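PDB 2Q01: uronate isomerase from Caulobacter crescentus, which catalyses the reversible isomerisation of D-glucuronate to D-fructuronate and of D-galacturonate to D-tagaturonate in pentose and glucuronate interconversion. Local coordinates for residues Ser124-Phe129 with Ala421-Pro426. Sequence-based numbering, arbitrary orientation.
Sequences SQVFGF and AFLSIP
Val126 and Leu423 face each other with their CA atoms 7.8 Å apart, where the last turn of helix 114-126 comes up against the residues just ahead of helix 425-445. In this member of the metallo-dependent hydrolase superfamily, whose fold is of the TIM-barrel class, the contact is plain apolar packing between segments far apart in sequence, and it shows how one branched side chain can join two such segments. Leu423 is the shared element: a single methyl, CD2, reaches both partners. It sits in the angle between Val126 CG1 and the far end of the Phe127 ring, which lie about 80° apart as seen from the methyl. The CG1 of Val126, anti to the backbone N (chi1 -174°), lies 4.1 Å from Leu423 CD2, and Phe127 CZ is 3.6 Å from Leu423 CD2. The CB of Phe127 does not itself head for Leu423; with CG beside the backbone N (chi1 -68°), the ring extends until its end arrives at the leucine, the two side chains crossing at about a right angle. Within 421-426, Ile425 N donates to Phe422 O at 3.2 Å, which curls the chain around Leu423. The surroundings extend the apolar layer: Phe127 also lies against Phe154 and against Ile145 and Ala148 of helix 138-149, while Leu423 touches Val122, one helical turn before Val126. The methyl's approach to the ring is oblique, with Leu423 CD2 3.7 Å from Phe127 CE1, nearly the same as its distance to CZ.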
loop_
_atom_site.group_PDB
_atom_site.type_symbol
_atom_site.label_atom_id
_atom_site.label_comp_id
_atom_site.label_asym_id
_atom_site.label_seq_id
_atom_site.Cartn_x
_atom_site.Cartn_y
_atom_site.Cartn_z
ATOM N N SER B 124 24.062 -1.820 24.926
ATOM C CA SER B 124 25.338 -2.455 24.596
ATOM C C SER B 124 26.446 -1.489 24.183
ATOM O O SER B 124 27.611 -1.720 24.511
ATOM C CB SER B 124 25.155 -3.522 23.517
ATOM O OG SER B 124 24.802 -2.933 22.282
ATOM N N GLN B 125 26.094 -0.422 23.465
ATOM C CA GLN B 125 27.099 0.524 22.964
ATOM C C GLN B 125 27.317 1.735 23.871
ATOM O O GLN B 125 28.442 2.210 24.002
ATOM C CB GLN B 125 26.769 1.004 21.542
ATOM C CG GLN B 125 26.476 -0.098 20.529
ATOM C CD GLN B 125 27.688 -0.942 20.212
ATOM O OE1 GLN B 125 27.640 -2.167 20.298
ATOM N NE2 GLN B 125 28.789 -0.290 19.849
ATOM N N VAL B 126 26.250 2.248 24.478
ATOM C CA VAL B 126 26.363 3.451 25.309
ATOM C C VAL B 126 26.732 3.081 26.751
ATOM O O VAL B 126 27.585 3.726 27.357
ATOM C CB VAL B 126 25.083 4.355 25.238
ATOM C CG1 VAL B 126 25.277 5.663 25.992
ATOM C CG2 VAL B 126 24.712 4.651 23.798
ATOM N N PHE B 127 26.115 2.027 27.280
ATOM C CA PHE B 127 26.358 1.617 28.665
ATOM C C PHE B 127 27.277 0.413 28.828
ATOM O O PHE B 127 27.855 0.218 29.896
ATOM C CB PHE B 127 25.043 1.346 29.388
ATOM C CG PHE B 127 24.217 2.568 29.611
ATOM C CD1 PHE B 127 23.012 2.732 28.946
ATOM C CD2 PHE B 127 24.648 3.567 30.479
ATOM C CE1 PHE B 127 22.245 3.869 29.145
ATOM C CE2 PHE B 127 23.882 4.710 30.684
ATOM C CZ PHE B 127 22.684 4.861 30.016
ATOM N N GLY B 128 27.405 -0.393 27.780
ATOM C CA GLY B 128 28.281 -1.558 27.815
ATOM C C GLY B 128 27.737 -2.712 28.638
ATOM O O GLY B 128 28.501 -3.409 29.304
ATOM N N PHE B 129 26.421 -2.907 28.597
ATOM C CA PHE B 129 25.787 -4.072 29.218
ATOM C C PHE B 129 26.107 -5.341 28.441
ATOM O O PHE B 129 26.317 -5.298 27.228
ATOM C CB PHE B 129 24.269 -3.895 29.309
ATOM C CG PHE B 129 23.825 -3.061 30.471
ATOM C CD1 PHE B 129 23.473 -1.734 30.293
ATOM C CD2 PHE B 129 23.753 -3.604 31.748
ATOM C CE1 PHE B 129 23.061 -0.952 31.366
ATOM C CE2 PHE B 129 23.343 -2.830 32.829
ATOM C CZ PHE B 129 22.998 -1.499 32.634
ATOM N N ALA B 421 14.239 11.333 22.961
ATOM C CA ALA B 421 15.234 10.449 23.571
ATOM C C ALA B 421 16.618 10.695 22.973
ATOM O O ALA B 421 16.910 10.285 21.850
ATOM C CB ALA B 421 14.819 8.985 23.422
ATOM N N PHE B 422 17.456 11.384 23.740
ATOM C CA PHE B 422 18.755 11.838 23.272
ATOM C C PHE B 422 19.744 10.692 23.082
ATOM O O PHE B 422 20.512 10.687 22.121
ATOM C CB PHE B 422 19.318 12.879 24.240
ATOM C CG PHE B 422 20.683 13.377 23.874
ATOM C CD1 PHE B 422 20.883 14.123 22.715
ATOM C CD2 PHE B 422 21.771 13.110 24.696
ATOM C CE1 PHE B 422 22.149 14.588 22.375
ATOM C CE2 PHE B 422 23.039 13.571 24.366
ATOM C CZ PHE B 422 23.229 14.312 23.202
ATOM N N LEU B 423 19.703 9.717 23.990
ATOM C CA LEU B 423 20.605 8.565 23.958
ATOM C C LEU B 423 20.361 7.606 22.796
ATOM O O LEU B 423 21.241 6.809 22.448
ATOM C CB LEU B 423 20.529 7.799 25.275
ATOM C CG LEU B 423 21.634 8.089 26.287
ATOM C CD1 LEU B 423 21.474 9.453 26.944
ATOM C CD2 LEU B 423 21.623 7.000 27.327
ATOM N N SER B 424 19.171 7.692 22.205
ATOM C CA SER B 424 18.802 6.864 21.064
ATOM C C SER B 424 19.230 7.491 19.736
ATOM O O SER B 424 19.098 6.868 18.688
ATOM C CB SER B 424 17.292 6.604 21.060
ATOM O OG SER B 424 16.897 5.817 22.171
ATOM N N ILE B 425 19.735 8.725 19.780
ATOM C CA ILE B 425 20.150 9.440 18.555
ATOM C C ILE B 425 21.204 8.692 17.718
ATOM O O ILE B 425 20.951 8.445 16.532
ATOM C CB ILE B 425 20.501 10.948 18.804
ATOM C CG1 ILE B 425 19.230 11.752 19.091
ATOM C CG2 ILE B 425 21.256 11.556 17.623
ATOM C CD1 ILE B 425 19.484 13.228 19.361
ATOM N N PRO B 426 22.366 8.312 18.317
ATOM C CA PRO B 426 23.291 7.463 17.552
ATOM C C PRO B 426 22.724 6.097 17.138
ATOM O O PRO B 426 23.053 5.615 16.058
ATOM C CB PRO B 426 24.483 7.294 18.497
ATOM C CG PRO B 426 23.945 7.563 19.843
ATOM C CD PRO B 426 22.929 8.630 19.645
#